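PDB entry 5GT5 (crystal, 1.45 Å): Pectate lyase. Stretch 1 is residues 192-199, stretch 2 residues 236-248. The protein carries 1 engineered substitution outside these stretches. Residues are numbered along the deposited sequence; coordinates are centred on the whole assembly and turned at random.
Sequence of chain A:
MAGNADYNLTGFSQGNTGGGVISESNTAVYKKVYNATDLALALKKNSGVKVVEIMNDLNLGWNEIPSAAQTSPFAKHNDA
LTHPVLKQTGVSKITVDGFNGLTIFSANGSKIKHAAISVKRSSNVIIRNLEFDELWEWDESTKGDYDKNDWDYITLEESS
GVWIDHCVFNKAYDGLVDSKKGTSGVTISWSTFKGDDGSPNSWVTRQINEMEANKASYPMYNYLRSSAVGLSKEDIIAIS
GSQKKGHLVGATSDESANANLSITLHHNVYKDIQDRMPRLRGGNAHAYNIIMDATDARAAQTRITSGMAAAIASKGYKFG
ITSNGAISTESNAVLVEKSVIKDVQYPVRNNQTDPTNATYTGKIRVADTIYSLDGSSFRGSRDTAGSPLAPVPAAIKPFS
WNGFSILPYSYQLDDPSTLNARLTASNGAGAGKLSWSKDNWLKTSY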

ATOM      1  N   THR A 192     -11.282  22.594  -3.703  1.00  6.84           N
ATOM      2  CA  THR A 192     -11.611  23.849  -3.024  1.00  5.51           C
ATOM      3  C   THR A 192     -12.145  23.556  -1.637  1.00  5.97           C
ATOM      4  O   THR A 192     -12.994  22.663  -1.471  1.00  7.76           O
ATOM      5  N   PHE A 193     -11.628  24.291  -0.643  1.00  5.69           N
ATOM      6  CA  PHE A 193     -12.079  24.237   0.733  1.00  6.22           C
ATOM      7  C   PHE A 193     -12.449  25.663   1.070  1.00  7.11           C
ATOM      8  O   PHE A 193     -11.593  26.540   0.980  1.00  7.86           O
ATOM      9  N   LYS A 194     -13.719  25.904   1.391  1.00  6.01           N
ATOM     10  CA  LYS A 194     -14.173  27.288   1.602  1.00  6.55           C
ATOM     11  C   LYS A 194     -15.129  27.377   2.762  1.00  6.28           C
ATOM     12  O   LYS A 194     -15.765  26.411   3.203  1.00  8.43           O
ATOM     13  N   GLY A 195     -15.225  28.589   3.273  1.00  8.39           N
ATOM     14  CA  GLY A 195     -16.197  28.896   4.303  1.00 10.48           C
ATOM     15  C   GLY A 195     -17.511  29.387   3.742  1.00  9.50           C
ATOM     16  O   GLY A 195     -17.806  29.266   2.535  1.00 11.01           O
ATOM     17  N   ASP A 196     -18.331  29.909   4.648  1.00  7.33           N
ATOM     18  CA  ASP A 196     -19.642  30.447   4.321  1.00  6.88           C
ATOM     19  C   ASP A 196     -19.496  31.892   3.828  1.00  7.80           C
ATOM     20  O   ASP A 196     -18.705  32.657   4.370  1.00  9.62           O
ATOM     21  N   ASP A 197     -20.296  32.284   2.840  1.00  9.98           N
ATOM     22  CA  ASP A 197     -20.147  33.632   2.279  1.00 14.65           C
ATOM     23  C   ASP A 197     -21.000  34.717   2.909  1.00 10.82           C
ATOM     24  O   ASP A 197     -20.912  35.875   2.502  1.00 12.46           O
ATOM     25  N   GLY A 198     -21.817  34.353   3.893  1.00  9.18           N
ATOM     26  CA  GLY A 198     -22.599  35.343   4.610  1.00  8.34           C
ATOM     27  C   GLY A 198     -23.769  35.950   3.855  1.00 10.55           C
ATOM     28  O   GLY A 198     -24.302  36.972   4.275  1.00 10.78           O
ATOM     29  N   SER A 199     -24.185  35.330   2.756  1.00  9.80           N
ATOM     30  CA  SER A 199     -25.367  35.796   2.048  1.00  8.54           C
ATOM     31  C   SER A 199     -26.610  35.582   2.921  1.00  9.55           C
ATOM     32  O   SER A 199     -26.593  34.781   3.866  1.00  8.32           O
ATOM     33  N   ILE A 236     -21.637  37.972  14.236  1.00  7.55           N
ATOM     34  CA  ILE A 236     -21.516  36.532  14.523  1.00  6.39           C
ATOM     35  C   ILE A 236     -21.574  35.696  13.243  1.00  8.61           C
ATOM     36  O   ILE A 236     -20.808  34.749  13.084  1.00  7.25           O
ATOM     37  N   ILE A 237     -22.417  36.076  12.296  1.00  6.96           N
ATOM     38  CA  ILE A 237     -22.405  35.391  11.013  1.00  6.49           C
ATOM     39  C   ILE A 237     -21.033  35.543  10.324  1.00  6.08           C
ATOM     40  O   ILE A 237     -20.477  34.556   9.815  1.00  6.80           O
ATOM     41  N   ALA A 238     -20.458  36.740  10.329  1.00  7.31           N
ATOM     42  CA  ALA A 238     -19.165  36.943   9.668  1.00  6.86           C
ATOM     43  C   ALA A 238     -18.040  36.155  10.328  1.00  8.57           C
ATOM     44  O   ALA A 238     -17.204  35.567   9.635  1.00  7.51           O
ATOM     45  N   ILE A 239     -18.018  36.145  11.663  1.00  6.57           N
ATOM     46  CA  ILE A 239     -16.958  35.455  12.395  1.00  6.63           C
ATOM     47  C   ILE A 239     -17.122  33.924  12.258  1.00  7.73           C
ATOM     48  O   ILE A 239     -16.141  33.169  12.184  1.00  9.11           O
ATOM     49  N   SER A 240     -18.361  33.463  12.186  1.00  6.39           N
ATOM     50  CA  SER A 240     -18.651  32.032  12.027  1.00  6.37           C
ATOM     51  C   SER A 240     -18.485  31.576  10.596  1.00  6.88           C
ATOM     52  O   SER A 240     -18.551  30.382  10.356  1.00  8.30           O
ATOM     53  N   GLY A 241     -18.273  32.486   9.655  1.00  6.27           N
ATOM     54  CA  GLY A 241     -18.204  32.099   8.253  1.00  7.54           C
ATOM     55  C   GLY A 241     -17.004  31.264   7.896  1.00  7.62           C
ATOM     56  O   GLY A 241     -17.108  30.356   7.067  1.00  7.89           O
ATOM     57  N   SER A 242     -15.855  31.566   8.474  1.00  6.63           N
ATOM     58  CA  SER A 242     -14.652  30.771   8.184  1.00  6.95           C
ATOM     59  C   SER A 242     -14.682  29.383   8.816  1.00  7.66           C
ATOM     60  O   SER A 242     -15.367  29.141   9.811  1.00  7.78           O
ATOM     61  N   GLN A 243     -13.978  28.457   8.174  1.00  5.94           N
ATOM     62  CA  GLN A 243     -13.954  27.060   8.639  1.00  6.49           C
ATOM     63  C   GLN A 243     -12.880  26.896   9.704  1.00  6.39           C
ATOM     64  O   GLN A 243     -11.747  27.317   9.512  1.00  8.20           O
ATOM     65  N   LYS A 244     -13.210  26.307  10.844  1.00  6.09           N
ATOM     66  CA  LYS A 244     -12.248  26.259  11.969  1.00  7.78           C
ATOM     67  C   LYS A 244     -11.096  25.293  11.732  1.00  9.50           C
ATOM     68  O   LYS A 244      -9.958  25.591  12.069  1.00 10.85           O
ATOM     69  N   LYS A 245     -11.369  24.133  11.153  1.00  7.28           N
ATOM     70  CA  LYS A 245     -10.352  23.063  11.026  1.00  6.72           C
ATOM     71  C   LYS A 245     -10.263  22.524   9.603  1.00  8.54           C
ATOM     72  O   LYS A 245     -11.286  22.209   8.989  1.00 10.13           O
ATOM     73  N   GLY A 246      -9.046  22.378   9.080  1.00  7.86           N
ATOM     74  CA  GLY A 246      -8.832  21.816   7.764  1.00  6.76           C
ATOM     75  C   GLY A 246      -8.573  20.317   7.743  1.00  7.82           C
ATOM     76  O   GLY A 246      -9.503  19.516   7.695  1.00 10.36           O
ATOM     77  N   HIS A 247      -7.295  19.929   7.755  1.00  6.28           N
ATOM     78  CA  HIS A 247      -6.856  18.539   7.687  1.00  6.01           C
ATOM     79  C   HIS A 247      -6.120  18.119   8.971  1.00  5.68           C
ATOM     80  O   HIS A 247      -5.058  18.669   9.282  1.00  5.92           O
ATOM     81  N   LEU A 248      -6.668  17.180   9.714  1.00  5.22           N
ATOM     82  CA  LEU A 248      -5.976  16.549  10.841  1.00  5.36           C
ATOM     83  C   LEU A 248      -5.312  15.295  10.320  1.00  5.29           C
ATOM     84  O   LEU A 248      -5.998  14.359   9.902  1.00  6.73           O
TER

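Where two segments distant in sequence meet through backbone as much as through side chains, glycines often mark the closest approach, and the larger side chains gather where the chains separate. The contact between residues 192-199 and 236-248 of this pectate lyase is a compact example, burying 274 Å² when both sides are summed.

Stretch 2 enters as a helix. Ile-236 lies out of reach of stretch 1, but its carbonyl is well used: Ser-240 N donates to Ile-236 O at 2.9 Å, and Ser-240 OG, carried on an m rotamer, donates to Ile-236 O at 2.8 Å. Ile-237 makes the first contact. Its CA-to-CB bond points sideways, and with chi1 in m and chi2 in t its CG2 methyl rests 4.1 Å from the CA of Gly-198, a loose apolar touch. Gly-198 has a positive phi, a conformation that by itself favours glycine.

The backbone of Ile-237 also contributes a polar link. Water 1 donates to Ile-237 O at 2.9 Å and to Asp-196 OD2 at 2.8 Å, bridging the helix and the loop. Asp-196 points toward stretch 2 with chi1 in t, and the same OD2 accepts a hydrogen bond from Gly-198 N at 2.9 Å. One carboxylate oxygen thus ties down its own turn while holding the water that reaches the helix.

Ala-238 turns its methyl away, Ile-239 is out of reach, and Ser-240 makes no contact across the interface. The next residue, Gly-241, gives up the largest area of any residue here. Its carbonyl is the centre of the contact: Asp-196 N donates to Gly-241 O at 2.7 Å, with an N-H...O angle of 161°, and Gly-195 CA lies 3.3 Å from Gly-241 O in a CA-H...O contact. Such closeness depends on the absence of side chains. A CB placed ideally on Gly-195 would clash with Gly-241 O at 2.4 Å, and a CB placed ideally on Gly-241 would sit tightly, 3.1 Å from Asp-196 O.

Beyond this point Ser-242, a p rotamer, points away from stretch 1, whereas Gln-243 points toward it. The latter's chi1 is t and chi2 p, a bend that lets Gln-243 NE2 donate to Lys-245 O at 2.9 Å, nearly straight at 171°. The amide therefore braces its own loop, and the nearest approach of the Gln-243 side chain to stretch 1 is from Gln-243 CB to Lys-194 O, at 4.7 Å. Lys-244 and Lys-245 are out of reach, and Gly-246 makes no contact.

The final contact is aromatic. His-247 leaves the backbone sideways, but its m rotamer brings the ring nearer to Phe-193, whose CA-to-CB bond points toward stretch 2 and whose chi1 is also m. The pair is offset edge-to-face, with the edge of His-247 toward the face of Phe-193, centroids 5.1 Å apart and planes at 81°; the closest atoms are Phe-193 CE2 and His-247 CE1, at 3.7 Å. Both ring nitrogens of His-247 find hydrogen-bonding partners elsewhere in the structure. Leu-248 then carries the chain out of reach.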

ATOM      1  CB  THR A 192     -12.686  24.590  -3.827  1.00  6.13           C
ATOM      2  OG1 THR A 192     -12.099  25.006  -5.077  1.00 10.45           O
ATOM      3  CG2 THR A 192     -13.181  25.813  -3.045  1.00  9.30           C
ATOM      4  CB  PHE A 193     -10.933  23.707   1.621  1.00  5.71           C
ATOM      5  CG  PHE A 193     -10.382  22.371   1.169  1.00  5.52           C
ATOM      6  CD1 PHE A 193      -9.420  22.297   0.144  1.00  5.18           C
ATOM      7  CD2 PHE A 193     -10.839  21.190   1.757  1.00  6.41           C
ATOM      8  CE1 PHE A 193      -8.915  21.063  -0.264  1.00  5.91           C
ATOM      9  CE2 PHE A 193     -10.364  19.953   1.338  1.00  7.05           C
ATOM     10  CZ  PHE A 193      -9.423  19.871   0.324  1.00  6.43           C
ATOM     11  CB  LYS A 194     -14.843  27.866   0.351  1.00 10.52           C
ATOM     12  CG  LYS A 194     -16.051  27.101  -0.109  1.00  8.95           C
ATOM     13  CD  LYS A 194     -16.620  27.705  -1.404  1.00 11.58           C
ATOM     14  CE  LYS A 194     -17.769  26.892  -1.927  1.00 12.27           C
ATOM     15  NZ  LYS A 194     -18.327  27.544  -3.160  1.00 17.00           N
ATOM     16  CB  ASP A 196     -20.472  30.416   5.616  1.00  6.56           C
ATOM     17  CG  ASP A 196     -21.947  30.788   5.400  1.00  5.97           C
ATOM     18  OD1 ASP A 196     -22.774  29.876   5.177  1.00  7.63           O
ATOM     19  OD2 ASP A 196     -22.279  31.982   5.530  1.00  7.79           O
ATOM     20  CB  ASP A 197     -20.343  33.614   0.766  1.00 16.83           C
ATOM     21  CG  ASP A 197     -21.808  33.434   0.343  1.00 14.40           C
ATOM     22  OD1 ASP A 197     -22.733  33.194   1.168  1.00 13.82           O
ATOM     23  OD2 ASP A 197     -22.032  33.487  -0.889  1.00 26.61           O
ATOM     24  CB  SER A 199     -25.483  35.059   0.716  1.00  9.97           C
ATOM     25  OG  SER A 199     -25.688  33.684   0.919  1.00 11.49           O
ATOM     26  CB  ILE A 236     -22.515  36.100  15.602  1.00  7.38           C
ATOM     27  CG1 ILE A 236     -22.204  36.855  16.920  1.00  7.69           C
ATOM     28  CG2 ILE A 236     -22.572  34.562  15.770  1.00  7.49           C
ATOM     29  CD1 ILE A 236     -23.282  36.639  17.972  1.00  8.33           C
ATOM     30  CB  ILE A 237     -23.520  35.964  10.135  1.00  5.55           C
ATOM     31  CG1 ILE A 237     -24.873  35.488  10.657  1.00  8.67           C
ATOM     32  CG2 ILE A 237     -23.334  35.585   8.671  1.00  7.90           C
ATOM     33  CD1 ILE A 237     -26.027  36.313  10.085  1.00  9.21           C
ATOM     34  CB  ALA A 238     -18.801  38.446   9.662  1.00  7.90           C
ATOM     35  CB  ILE A 239     -16.901  35.916  13.880  1.00  7.27           C
ATOM     36  CG1 ILE A 239     -16.523  37.411  13.953  1.00  7.66           C
ATOM     37  CG2 ILE A 239     -15.980  35.002  14.700  1.00  6.03           C
ATOM     38  CD1 ILE A 239     -17.010  38.099  15.200  1.00  9.01           C
ATOM     39  CB  SER A 240     -20.085  31.708  12.449  1.00  8.63           C
ATOM     40  OG  SER A 240     -20.326  32.043  13.796  1.00 10.29           O
ATOM     41  CB  SER A 242     -13.389  31.529   8.610  1.00  7.88           C
ATOM     42  OG  SER A 242     -13.474  31.988   9.939  1.00  8.65           O
ATOM     43  CB  GLN A 243     -13.661  26.161   7.430  1.00  8.06           C
ATOM     44  CG  GLN A 243     -13.297  24.714   7.784  1.00  8.81           C
ATOM     45  CD  GLN A 243     -14.417  23.978   8.490  1.00  6.83           C
ATOM     46  OE1 GLN A 243     -15.583  24.423   8.458  1.00  5.74           O
ATOM     47  NE2 GLN A 243     -14.092  22.847   9.111  1.00  7.56           N
ATOM     48  CB  LYS A 244     -12.979  25.890  13.264  1.00  9.79           C
ATOM     49  CG  LYS A 244     -12.144  25.895  14.534  1.00 15.64           C
ATOM     50  CD  LYS A 244     -11.681  27.298  14.856  1.00 22.65           C
ATOM     51  CE  LYS A 244     -12.816  28.153  15.406  1.00 23.98           C
ATOM     52  NZ  LYS A 244     -12.344  29.515  15.832  1.00 16.22           N
ATOM     53  CB  LYS A 245     -10.687  21.876  11.969  1.00  8.82           C
ATOM     54  CG  LYS A 245     -10.592  22.183  13.455  1.00 12.82           C
ATOM     55  CD  LYS A 245     -11.384  21.172  14.258  1.00 21.03           C
ATOM     56  CE  LYS A 245     -11.417  21.500  15.741  1.00 34.33           C
ATOM     57  NZ  LYS A 245     -12.582  20.839  16.404  1.00 22.75           N
ATOM     58  CB  HIS A 247      -5.820  18.366   6.562  1.00  6.37           C
ATOM     59  CG  HIS A 247      -6.313  18.701   5.182  1.00  4.81           C
ATOM     60  ND1 HIS A 247      -7.381  18.078   4.598  1.00  6.05           N
ATOM     61  CD2 HIS A 247      -5.797  19.545   4.249  1.00  7.85           C
ATOM     62  CE1 HIS A 247      -7.554  18.564   3.366  1.00  7.14           C
ATOM     63  NE2 HIS A 247      -6.606  19.451   3.140  1.00  7.39           N
ATOM     64  CB  LEU A 248      -6.969  16.208  11.953  1.00  5.43           C
ATOM     65  CG  LEU A 248      -6.327  15.618  13.215  1.00  8.52           C
ATOM     66  CD1 LEU A 248      -5.351  16.606  13.883  1.00  7.79           C
ATOM     67  CD2 LEU A 248      -7.442  15.196  14.171  1.00 10.33           C
TER
HETATM   68  O   HOH W   1     -20.703  33.794   7.037  1.00  9.44           O